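Local coordinates for protein dipicolinate synthase subunit B (Bacillus halodurans, PDB 3LQK) that is a flavoprotein-family subunit of dipicolinate synthase, probably taking part in making the dipicolinic acid of bacterial spores, at residues K8-L14 with A36-V42; Y153-G158 with Q188-I194; M3-G7 with P177-E181; I130-L136 with K165-A171. All coordinates share one frame; numbering follows the deposited sequence.

Interaction 1 (K8-L14 with A36-V42); sequences KHVGFGL and AKVTPFV
His9 and Thr39 meet on one face of parallel strands 9-13 and 37-41, where, in one of two modelled conformers of His9, the imidazole NE2 lies 2.7 Å from Thr39 OG1 in a nearly straight hydrogen bond (171°) that either group could donate. The hydroxyl sits at the edge of the ring, in its plane, while Lys37 CD rests over one ring face, 4.1 Å from the centroid, in a CH-pi contact. CG anti to the backbone N (chi1 -167°) brings the ring end close to Thr39, and the aliphatic part of the lysine suits a place over a flat ring. Farther along this face Phe41 leans its CE2 to 4.0 Å from Gly11 CA; a side chain at Gly11 would crowd the ring, which is why glycine suits the place. The other face is apolar: Val38 CG1 packs 3.7 Å from Phe12 CB, and Val10 CG2 touches Ala36 CB, beneath helix 25-33, whose Leu31 covers Val10 and Phe12. The backbones pair from Lys37 N to Lys8 O (2.7 Å) through to Leu14 N to Phe41 O (3.0 Å). Helix 25-33 makes the connection, so this is a beta-alpha-beta unit of a Rossmann-like flavoprotein fold. Chemically its faces are unlike: branched and aromatic side chains seal one against the helix, while the other carries an imidazole bonded at its edge in the conformer described.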
# COMPACT_ATOMS: atom_id res chain seq x y z
N LYS A 8 -33.41 -16.67 -1.66
CA LYS A 8 -32.13 -16.02 -1.38
C LYS A 8 -32.38 -14.69 -0.70
O LYS A 8 -33.29 -13.94 -1.08
CB LYS A 8 -31.33 -15.77 -2.65
CG LYS A 8 -31.11 -17.02 -3.55
CD LYS A 8 -29.92 -17.85 -3.08
CE LYS A 8 -29.83 -19.16 -3.85
NZ LYS A 8 -28.92 -20.03 -3.05
N HIS A 9 -31.53 -14.44 0.29
CA HIS A 9 -31.60 -13.22 1.08
C HIS A 9 -30.46 -12.32 0.62
O HIS A 9 -29.32 -12.60 0.84
CB HIS A 9 -31.58 -13.54 2.59
CG HIS A 9 -31.96 -12.37 3.45
ND1 HIS A 9 -31.90 -12.41 4.83
CD2 HIS A 9 -32.34 -11.11 3.12
CE1 HIS A 9 -32.26 -11.23 5.31
NE2 HIS A 9 -32.51 -10.42 4.29
N VAL A 10 -30.81 -11.26 -0.09
CA VAL A 10 -29.85 -10.34 -0.67
C VAL A 10 -30.01 -8.99 0.02
O VAL A 10 -31.12 -8.49 0.20
CB VAL A 10 -30.14 -10.14 -2.14
CG1 VAL A 10 -29.19 -9.10 -2.77
CG2 VAL A 10 -30.13 -11.49 -2.88
N GLY A 11 -28.91 -8.44 0.50
CA GLY A 11 -28.90 -7.14 1.07
C GLY A 11 -28.60 -6.17 -0.05
O GLY A 11 -27.81 -6.48 -0.96
N PHE A 12 -29.18 -4.98 -0.00
CA PHE A 12 -29.02 -3.95 -1.07
C PHE A 12 -28.78 -2.61 -0.39
O PHE A 12 -29.68 -1.93 0.08
CB PHE A 12 -30.27 -3.92 -1.95
CG PHE A 12 -30.05 -3.38 -3.33
CD1 PHE A 12 -30.41 -4.13 -4.42
CD2 PHE A 12 -29.54 -2.09 -3.53
CE1 PHE A 12 -30.23 -3.64 -5.71
CE2 PHE A 12 -29.32 -1.59 -4.82
CZ PHE A 12 -29.68 -2.36 -5.90
N GLY A 13 -27.51 -2.27 -0.29
CA GLY A 13 -27.09 -1.00 0.25
C GLY A 13 -26.85 0.08 -0.77
O GLY A 13 -26.28 -0.13 -1.84
N LEU A 14 -27.30 1.27 -0.40
CA LEU A 14 -27.25 2.47 -1.22
C LEU A 14 -26.34 3.45 -0.56
O LEU A 14 -26.47 3.76 0.67
CB LEU A 14 -28.66 3.03 -1.32
CG LEU A 14 -29.71 1.98 -1.75
CD1 LEU A 14 -31.15 2.39 -1.35
CD2 LEU A 14 -29.64 1.84 -3.25
N ALA A 36 -35.90 -12.94 -4.87
CA ALA A 36 -35.00 -12.70 -3.76
C ALA A 36 -35.80 -12.01 -2.67
O ALA A 36 -36.73 -11.24 -2.96
CB ALA A 36 -33.82 -11.82 -4.18
N LYS A 37 -35.44 -12.28 -1.43
CA LYS A 37 -35.81 -11.46 -0.30
C LYS A 37 -34.74 -10.36 -0.13
O LYS A 37 -33.58 -10.66 0.15
CB LYS A 37 -35.86 -12.31 0.95
CG LYS A 37 -36.32 -11.51 2.17
CD LYS A 37 -36.17 -12.27 3.56
CE LYS A 37 -37.36 -13.15 3.94
NZ LYS A 37 -37.14 -13.66 5.35
N VAL A 38 -35.13 -9.11 -0.36
CA VAL A 38 -34.21 -8.01 -0.42
C VAL A 38 -34.35 -7.12 0.80
O VAL A 38 -35.43 -6.52 1.04
CB VAL A 38 -34.37 -7.18 -1.67
CG1 VAL A 38 -33.26 -6.14 -1.77
CG2 VAL A 38 -34.38 -8.15 -2.95
N THR A 39 -33.24 -7.01 1.53
CA THR A 39 -33.14 -6.09 2.64
C THR A 39 -32.37 -4.84 2.27
O THR A 39 -31.17 -4.93 1.96
CB THR A 39 -32.47 -6.75 3.81
OG1 THR A 39 -33.27 -7.85 4.22
CG2 THR A 39 -32.29 -5.74 5.01
N PRO A 40 -33.02 -3.66 2.32
CA PRO A 40 -32.29 -2.42 2.03
C PRO A 40 -31.44 -1.95 3.22
O PRO A 40 -31.88 -2.05 4.40
CB PRO A 40 -33.41 -1.41 1.71
CG PRO A 40 -34.70 -2.21 1.75
CD PRO A 40 -34.43 -3.38 2.62
N PHE A 41 -30.25 -1.49 2.90
CA PHE A 41 -29.33 -0.86 3.86
C PHE A 41 -29.01 0.57 3.40
O PHE A 41 -28.78 0.80 2.21
CB PHE A 41 -28.01 -1.61 3.91
CG PHE A 41 -28.06 -2.94 4.59
CD1 PHE A 41 -27.37 -3.15 5.75
CD2 PHE A 41 -28.69 -4.01 4.00
CE1 PHE A 41 -27.36 -4.40 6.37
CE2 PHE A 41 -28.74 -5.25 4.63
CZ PHE A 41 -28.07 -5.43 5.82
N VAL A 42 -29.00 1.53 4.31
CA VAL A 42 -28.74 2.93 3.97
C VAL A 42 -27.76 3.55 4.96
O VAL A 42 -27.43 2.93 5.96
CB VAL A 42 -30.03 3.78 3.90
CG1 VAL A 42 -30.92 3.36 2.68
CG2 VAL A 42 -30.78 3.78 5.23

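Interaction 2 (Y153-G158 with Q188-I194); sequences YFIPFG and QYQPVLI
Tyr153 turns its ring toward the loop 188-194, bringing CD1 to 3.5 Å from Gln188 N, while Lys150 of the third subunit makes a cation-pi contact with the same ring. At Phe154 the loop imitates a strand: Phe154 N donates to Gln188 OE1 (2.9 Å, 177°) and Gln188 NE2 donates to Phe154 O (2.7 Å). The glutamine chain, bent at chi2 (58°), also lets NE2 reach Tyr189 O, so both ends of the amide are fixed. Without its amide, as with an alanine here, the N-H and C=O of Phe154 would probably lose these mates. Pro156, with no N-H to satisfy, wedges its CG against the edge of the Tyr189 ring, 3.8 Å from CD2. Phe157 then resumes the pairing, its N bonded to Val192 O (2.9 Å) and its O accepting from Ile194 N (2.8 Å). Its ring lies alongside Val192 and Leu193, with Val192 O over one face. At Gly158 a CB would come too close to Ile194 O on this backbone, which favours glycine. Leu193 N donates to Gln159 OE1 of the second subunit. The C-terminal tail thus lies along broken strand 152-159 of the alpha/beta sheet, through one backbone bridge and a glutamine amide.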
# COMPACT_ATOMS: atom_id res chain seq x y z
N TYR A 153 -16.93 -8.88 -5.59
CA TYR A 153 -17.15 -8.90 -7.03
C TYR A 153 -17.75 -7.60 -7.52
O TYR A 153 -18.43 -6.91 -6.73
CB TYR A 153 -18.08 -10.07 -7.45
CG TYR A 153 -17.61 -11.41 -6.89
CD1 TYR A 153 -16.72 -12.22 -7.58
CD2 TYR A 153 -18.05 -11.84 -5.65
CE1 TYR A 153 -16.26 -13.44 -7.01
CE2 TYR A 153 -17.59 -13.01 -5.09
CZ TYR A 153 -16.76 -13.82 -5.78
OH TYR A 153 -16.39 -14.97 -5.17
N PHE A 154 -17.44 -7.25 -8.77
CA PHE A 154 -17.83 -5.97 -9.37
C PHE A 154 -18.86 -6.11 -10.49
O PHE A 154 -18.72 -6.98 -11.38
CB PHE A 154 -16.58 -5.24 -9.89
CG PHE A 154 -15.79 -4.50 -8.83
CD1 PHE A 154 -15.08 -5.19 -7.86
CD2 PHE A 154 -15.80 -3.11 -8.78
CE1 PHE A 154 -14.38 -4.53 -6.89
CE2 PHE A 154 -15.12 -2.43 -7.76
CZ PHE A 154 -14.39 -3.13 -6.85
N ILE A 155 -19.94 -5.31 -10.42
CA ILE A 155 -20.85 -5.17 -11.51
C ILE A 155 -19.99 -4.55 -12.63
O ILE A 155 -19.21 -3.64 -12.39
CB ILE A 155 -22.00 -4.23 -11.19
CG1 ILE A 155 -22.82 -4.69 -9.97
CG2 ILE A 155 -22.90 -4.00 -12.44
CD1 ILE A 155 -23.85 -3.61 -9.49
N PRO A 156 -20.10 -5.08 -13.84
CA PRO A 156 -19.24 -4.61 -14.90
C PRO A 156 -19.32 -3.11 -15.03
O PRO A 156 -20.41 -2.51 -14.85
CB PRO A 156 -19.85 -5.30 -16.15
CG PRO A 156 -20.27 -6.57 -15.64
CD PRO A 156 -20.80 -6.31 -14.23
N PHE A 157 -18.19 -2.50 -15.34
CA PHE A 157 -18.08 -1.04 -15.31
C PHE A 157 -17.17 -0.49 -16.47
O PHE A 157 -16.46 -1.23 -17.18
CB PHE A 157 -17.57 -0.60 -13.94
CG PHE A 157 -16.17 -1.15 -13.60
CD1 PHE A 157 -15.02 -0.52 -14.05
CD2 PHE A 157 -16.03 -2.28 -12.84
CE1 PHE A 157 -13.76 -1.02 -13.74
CE2 PHE A 157 -14.76 -2.75 -12.51
CZ PHE A 157 -13.64 -2.13 -12.98
N GLY A 158 -17.14 0.83 -16.59
CA GLY A 158 -16.42 1.47 -17.68
C GLY A 158 -16.40 2.96 -17.47
O GLY A 158 -17.02 3.46 -16.53
N GLN A 188 -16.45 -13.93 -10.63
CA GLN A 188 -16.60 -12.64 -11.23
C GLN A 188 -17.24 -12.80 -12.62
O GLN A 188 -16.69 -13.47 -13.47
CB GLN A 188 -15.21 -11.95 -11.41
CG GLN A 188 -15.28 -10.62 -12.12
CD GLN A 188 -16.20 -9.56 -11.41
OE1 GLN A 188 -15.95 -9.16 -10.28
NE2 GLN A 188 -17.24 -9.12 -12.11
N TYR A 189 -18.37 -12.13 -12.83
CA TYR A 189 -19.05 -12.10 -14.11
C TYR A 189 -18.21 -11.32 -15.11
O TYR A 189 -17.62 -10.29 -14.77
CB TYR A 189 -20.44 -11.46 -13.93
CG TYR A 189 -21.28 -11.36 -15.19
CD1 TYR A 189 -21.86 -12.48 -15.79
CD2 TYR A 189 -21.48 -10.15 -15.76
CE1 TYR A 189 -22.65 -12.34 -16.99
CE2 TYR A 189 -22.23 -9.99 -16.91
CZ TYR A 189 -22.79 -11.06 -17.54
OH TYR A 189 -23.48 -10.76 -18.65
N GLN A 190 -18.19 -11.81 -16.35
CA GLN A 190 -17.30 -11.32 -17.38
C GLN A 190 -18.05 -10.99 -18.59
O GLN A 190 -19.03 -11.63 -18.87
CB GLN A 190 -16.29 -12.39 -17.73
CG GLN A 190 -15.25 -12.69 -16.65
CD GLN A 190 -14.38 -11.49 -16.22
OE1 GLN A 190 -13.73 -11.54 -15.13
NE2 GLN A 190 -14.33 -10.45 -17.02
N PRO A 191 -17.62 -9.97 -19.37
CA PRO A 191 -16.54 -9.05 -19.20
C PRO A 191 -16.83 -8.07 -18.10
O PRO A 191 -17.91 -7.53 -18.00
CB PRO A 191 -16.45 -8.37 -20.56
CG PRO A 191 -17.84 -8.48 -21.17
CD PRO A 191 -18.30 -9.81 -20.68
N VAL A 192 -15.86 -7.85 -17.22
CA VAL A 192 -16.02 -6.91 -16.16
C VAL A 192 -15.77 -5.50 -16.65
O VAL A 192 -16.23 -4.54 -16.05
CB VAL A 192 -15.16 -7.30 -14.94
CG1 VAL A 192 -13.66 -7.29 -15.32
CG2 VAL A 192 -15.50 -6.39 -13.72
N LEU A 193 -15.05 -5.36 -17.75
CA LEU A 193 -14.82 -4.03 -18.31
C LEU A 193 -15.76 -3.90 -19.49
O LEU A 193 -15.70 -4.71 -20.44
CB LEU A 193 -13.40 -3.90 -18.81
CG LEU A 193 -12.36 -3.32 -17.86
CD1 LEU A 193 -12.49 -3.83 -16.48
CD2 LEU A 193 -10.91 -3.42 -18.36
N ILE A 194 -16.65 -2.92 -19.43
CA ILE A 194 -17.55 -2.66 -20.54
C ILE A 194 -17.46 -1.20 -21.06
O ILE A 194 -16.74 -0.36 -20.47
CB ILE A 194 -19.00 -3.07 -20.15
CG1 ILE A 194 -19.47 -2.42 -18.82
CG2 ILE A 194 -19.10 -4.63 -20.07
CD1 ILE A 194 -19.63 -0.97 -18.84

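Interaction 3 (M3-G7 with P177-E181); sequences MNFAG and PETIE
Residues 3-7 run as an irregular N-terminal segment past helix 176-184, the nearest CA pair being Met3 and Glu181 at 7.1 Å, so side chains of residues 3-7 reach across to the helix, meeting its side chains and its backbone. The motif is a terminal loop packed on the last helix of the flavoprotein alpha/beta fold, where an Asx turn with Phe5 at its middle, Asn4 OD1 accepting from Ala6 N, bends the chain. Phe5 drives its ring at the helix: CE1 stands 3.9 Å from Ile180 CG2, and CE2 meets Pro177 CB at 4.2 Å. Leu31 of helix 25-33 also packs on this ring, a flat apolar filler suited to the gap between two helices. A serine in place of Phe5 would probably leave Ile180 and Pro177 without their cover and open a gap between the segment and the helix. Met3, a selenomethionine also touched by a crystal neighbour, reaches out with CG anti to the backbone N (chi1 180°) and then bends at chi3, so that SE comes 3.9 Å from Pro177 CB. SE also lies 3.9 Å from Glu181 OE2. Pro177 O, already accepting the helical bond from Glu181 N, lies in the plane of the Phe5 ring at its edge, 3.4 Å from CZ.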
# COMPACT_ATOMS: atom_id res chain seq x y z
N MSE A 3 -31.98 -18.13 -14.42
CA MSE A 3 -31.60 -17.18 -13.32
C MSE A 3 -32.76 -17.01 -12.31
O MSE A 3 -33.79 -16.42 -12.63
CB MSE A 3 -31.21 -15.83 -13.93
CG MSE A 3 -30.80 -14.77 -12.96
SE MSE A 3 -29.77 -13.29 -13.81
CE MSE A 3 -31.06 -12.87 -15.25
N ASN A 4 -32.58 -17.51 -11.10
CA ASN A 4 -33.65 -17.58 -10.14
C ASN A 4 -33.10 -17.44 -8.68
O ASN A 4 -32.30 -18.24 -8.23
CB ASN A 4 -34.39 -18.91 -10.35
CG ASN A 4 -35.48 -19.14 -9.33
OD1 ASN A 4 -36.06 -18.20 -8.81
ND2 ASN A 4 -35.76 -20.41 -9.04
N PHE A 5 -33.54 -16.41 -7.97
CA PHE A 5 -33.05 -16.12 -6.66
C PHE A 5 -34.03 -16.52 -5.57
O PHE A 5 -33.95 -16.04 -4.45
CB PHE A 5 -32.78 -14.62 -6.55
CG PHE A 5 -31.73 -14.12 -7.48
CD1 PHE A 5 -30.46 -14.68 -7.50
CD2 PHE A 5 -31.99 -13.10 -8.35
CE1 PHE A 5 -29.47 -14.22 -8.39
CE2 PHE A 5 -30.99 -12.62 -9.22
CZ PHE A 5 -29.75 -13.18 -9.24
N ALA A 6 -34.99 -17.37 -5.92
CA ALA A 6 -35.94 -17.92 -4.95
C ALA A 6 -35.26 -18.40 -3.67
O ALA A 6 -34.33 -19.18 -3.72
CB ALA A 6 -36.77 -19.12 -5.60
N GLY A 7 -35.70 -17.92 -2.52
CA GLY A 7 -35.09 -18.39 -1.26
C GLY A 7 -33.84 -17.63 -0.85
O GLY A 7 -33.24 -17.94 0.18
N PRO A 177 -28.07 -8.33 -11.70
CA PRO A 177 -28.48 -9.69 -11.39
C PRO A 177 -27.56 -10.75 -11.86
O PRO A 177 -27.31 -11.71 -11.18
CB PRO A 177 -29.84 -9.83 -12.09
CG PRO A 177 -30.38 -8.43 -12.06
CD PRO A 177 -29.12 -7.62 -12.41
N GLU A 178 -27.06 -10.59 -13.06
CA GLU A 178 -26.07 -11.49 -13.59
C GLU A 178 -24.81 -11.53 -12.72
O GLU A 178 -24.25 -12.61 -12.51
CB GLU A 178 -25.66 -11.03 -15.01
CG GLU A 178 -26.74 -11.19 -16.07
CD GLU A 178 -27.82 -10.03 -16.18
OE1 GLU A 178 -27.85 -9.08 -15.34
OE2 GLU A 178 -28.69 -10.12 -17.13
N THR A 179 -24.36 -10.38 -12.23
CA THR A 179 -23.20 -10.31 -11.35
C THR A 179 -23.48 -11.05 -10.06
O THR A 179 -22.63 -11.79 -9.54
CB THR A 179 -22.78 -8.86 -11.10
OG1 THR A 179 -22.59 -8.22 -12.38
CG2 THR A 179 -21.50 -8.73 -10.25
N ILE A 180 -24.68 -10.91 -9.53
CA ILE A 180 -25.04 -11.67 -8.30
C ILE A 180 -25.01 -13.17 -8.61
O ILE A 180 -24.45 -13.96 -7.84
CB ILE A 180 -26.44 -11.26 -7.68
CG1 ILE A 180 -26.41 -9.78 -7.28
CG2 ILE A 180 -26.76 -12.13 -6.43
CD1 ILE A 180 -27.60 -9.22 -6.53
N GLU A 181 -25.59 -13.56 -9.73
CA GLU A 181 -25.65 -14.98 -10.06
C GLU A 181 -24.25 -15.62 -10.15
O GLU A 181 -24.04 -16.76 -9.66
CB GLU A 181 -26.36 -15.19 -11.37
CG GLU A 181 -26.68 -16.62 -11.67
CD GLU A 181 -26.83 -16.93 -13.19
OE1 GLU A 181 -26.73 -18.14 -13.56
OE2 GLU A 181 -27.02 -15.98 -14.02

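Interaction 4 (I130-L136 with K165-A171); sequences ISTNDAL and KPNSLVA. With PO4 (phosphate ion), chain C.
Leu169, Leu136 and Asn167 give up the most surface here, where strand 126-132 and the turn after it meet the antiparallel strand 169-171. Leu169 lays its CB 3.5 Å from Ala135 CB, and its CD1 meets Leu136 CD2 at 3.9 Å, the two leucine chains crossing at about a right angle. The small methyl of Ala135 allows the close approach of Leu169 CB, whereas Leu136 can extend outward to Met147 of the second subunit; Leu193 of that subunit also packs on Leu169. Backbone bonds flank this patch: Thr132 and Leu169 form a hydrogen-bonded pair, and Ala171 N donates to Ile130 O.

Asn167 contributes through both backbone and side chain. Its carbonyl accepts from Leu136 N (2.8 Å), tying the residue just after the type I turn 132-135 to the type I turn 165-168, and its N gives a hydrogen to a water that in turn donates to Asn133 O. With CG anti to the carbonyl carbon (chi1 -66°), the side chain lies against Leu136, OD1 standing 3.7 Å from CB.

At the outer side Asn133 ND2 donates to O4 of a phosphate ion (2.8 Å, 162°), probably taken from the crystallisation liquor and also held by Arg121 of the fourth subunit. Lys165 NZ is farther off, 3.7 Å from phosphate O2, and forms a salt bridge with Asp160, which also takes the Ser168 hydroxyl. The chemistry implies a divided contact: leucines join one subunit interface, while amide and lysine edge a site at another that can accept an anion.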
# COMPACT_ATOMS: atom_id res chain seq x y z
N ILE A 130 -19.55 0.46 -8.67
CA ILE A 130 -18.85 1.71 -8.47
C ILE A 130 -19.48 2.84 -9.21
O ILE A 130 -20.10 2.67 -10.21
CB ILE A 130 -17.36 1.76 -8.91
CG1 ILE A 130 -17.01 0.65 -9.82
CG2 ILE A 130 -16.43 1.95 -7.73
CD1 ILE A 130 -17.35 0.98 -11.12
N SER A 131 -19.27 4.02 -8.67
CA SER A 131 -19.74 5.23 -9.31
C SER A 131 -19.01 6.43 -8.71
O SER A 131 -19.45 6.97 -7.71
CB SER A 131 -21.24 5.37 -9.11
OG SER A 131 -21.65 6.52 -9.79
N THR A 132 -17.85 6.75 -9.26
CA THR A 132 -17.06 7.87 -8.76
C THR A 132 -16.19 8.45 -9.87
O THR A 132 -15.64 7.73 -10.70
CB THR A 132 -16.18 7.47 -7.49
OG1 THR A 132 -15.52 8.61 -6.96
CG2 THR A 132 -15.17 6.37 -7.79
N ASN A 133 -16.04 9.78 -9.82
CA ASN A 133 -15.24 10.51 -10.80
C ASN A 133 -13.72 10.48 -10.51
O ASN A 133 -12.93 11.07 -11.25
CB ASN A 133 -15.77 11.92 -10.97
CG ASN A 133 -15.52 12.80 -9.75
OD1 ASN A 133 -14.54 12.59 -9.05
ND2 ASN A 133 -16.43 13.73 -9.47
N ASP A 134 -13.31 9.76 -9.46
CA ASP A 134 -11.87 9.61 -9.14
C ASP A 134 -11.44 8.14 -9.18
O ASP A 134 -10.41 7.75 -8.64
CB ASP A 134 -11.53 10.24 -7.77
CG ASP A 134 -12.20 9.53 -6.59
OD1 ASP A 134 -13.04 8.57 -6.76
OD2 ASP A 134 -11.88 9.92 -5.45
N ALA A 135 -12.26 7.30 -9.80
CA ALA A 135 -11.97 5.88 -9.85
C ALA A 135 -10.57 5.58 -10.50
O ALA A 135 -9.87 4.65 -10.06
CB ALA A 135 -13.07 5.19 -10.62
N LEU A 136 -10.15 6.31 -11.55
CA LEU A 136 -8.82 6.05 -12.16
C LEU A 136 -7.75 6.96 -11.60
O LEU A 136 -6.61 6.96 -12.10
CB LEU A 136 -8.85 6.18 -13.68
CG LEU A 136 -9.80 5.18 -14.40
CD1 LEU A 136 -9.95 5.47 -15.94
CD2 LEU A 136 -9.26 3.77 -14.15
N LYS A 165 -14.90 13.67 -17.82
CA LYS A 165 -14.52 13.14 -16.54
C LYS A 165 -13.55 11.93 -16.73
O LYS A 165 -13.94 10.77 -16.55
CB LYS A 165 -15.74 12.70 -15.76
CG LYS A 165 -16.95 13.62 -15.72
CD LYS A 165 -17.95 13.07 -14.70
CE LYS A 165 -18.85 12.04 -15.31
NZ LYS A 165 -19.79 11.47 -14.29
N PRO A 166 -12.29 12.20 -17.09
CA PRO A 166 -11.42 11.09 -17.53
C PRO A 166 -11.12 10.04 -16.46
O PRO A 166 -10.80 8.92 -16.82
CB PRO A 166 -10.14 11.78 -18.00
CG PRO A 166 -10.21 13.21 -17.51
CD PRO A 166 -11.63 13.51 -17.08
N ASN A 167 -11.27 10.38 -15.17
CA ASN A 167 -11.07 9.40 -14.08
C ASN A 167 -12.31 8.67 -13.60
O ASN A 167 -12.24 7.88 -12.64
CB ASN A 167 -10.32 10.02 -12.91
CG ASN A 167 -8.89 10.37 -13.28
OD1 ASN A 167 -8.34 9.81 -14.23
ND2 ASN A 167 -8.28 11.30 -12.55
N SER A 168 -13.45 8.96 -14.23
CA SER A 168 -14.72 8.45 -13.78
C SER A 168 -15.00 7.05 -14.29
O SER A 168 -14.94 6.82 -15.50
CB SER A 168 -15.84 9.35 -14.29
OG SER A 168 -17.09 8.83 -13.87
N LEU A 169 -15.32 6.12 -13.38
CA LEU A 169 -15.87 4.82 -13.71
C LEU A 169 -17.24 4.67 -13.08
O LEU A 169 -17.39 5.07 -11.93
CB LEU A 169 -14.96 3.69 -13.22
CG LEU A 169 -13.57 3.58 -13.85
CD1 LEU A 169 -12.76 2.41 -13.19
CD2 LEU A 169 -13.73 3.41 -15.37
N VAL A 170 -18.21 4.10 -13.83
CA VAL A 170 -19.57 3.81 -13.38
C VAL A 170 -19.99 2.42 -13.90
O VAL A 170 -19.69 2.05 -15.05
CB VAL A 170 -20.56 4.88 -13.89
CG1 VAL A 170 -22.06 4.61 -13.40
CG2 VAL A 170 -20.08 6.32 -13.45
N ALA A 171 -20.64 1.66 -13.03
CA ALA A 171 -21.15 0.33 -13.35
C ALA A 171 -22.36 0.41 -14.28
O ALA A 171 -23.10 1.38 -14.27
CB ALA A 171 -21.55 -0.46 -12.03
P PO4 C . -19.90 14.62 -11.13
O1 PO4 C . -20.22 15.45 -9.87
O2 PO4 C . -20.23 13.13 -10.96
O3 PO4 C . -20.65 15.15 -12.38
O4 PO4 C . -18.39 14.62 -11.29
O HOH W 1 -12.79 12.47 -13.76

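Interaction 1 is the most buried and lies nearest the middle of the chain, a regular parallel strand pair, whereas interactions 2 and 4 lie toward the other end of the same sheet and contribute to subunit interfaces. Those two are neighbours, strand 152-159 of interaction 2 lying next to both strands of interaction 4: Gly158 O is probably bonded to Val170 N, and Phe157 packs on Ile130. Interaction 3, partly exposed and without hydrogen bonds between its segments, encloses interactions 1 and 4 along the chain; its Phe5 touches Ala36 and its Ile180 touches Val10, while Thr179 packs on Pro156. Backbone pairing thus dominates within the sheet, a glutamine amide supplements it along the tail, and interaction 4 adds a bridging water and a phosphate.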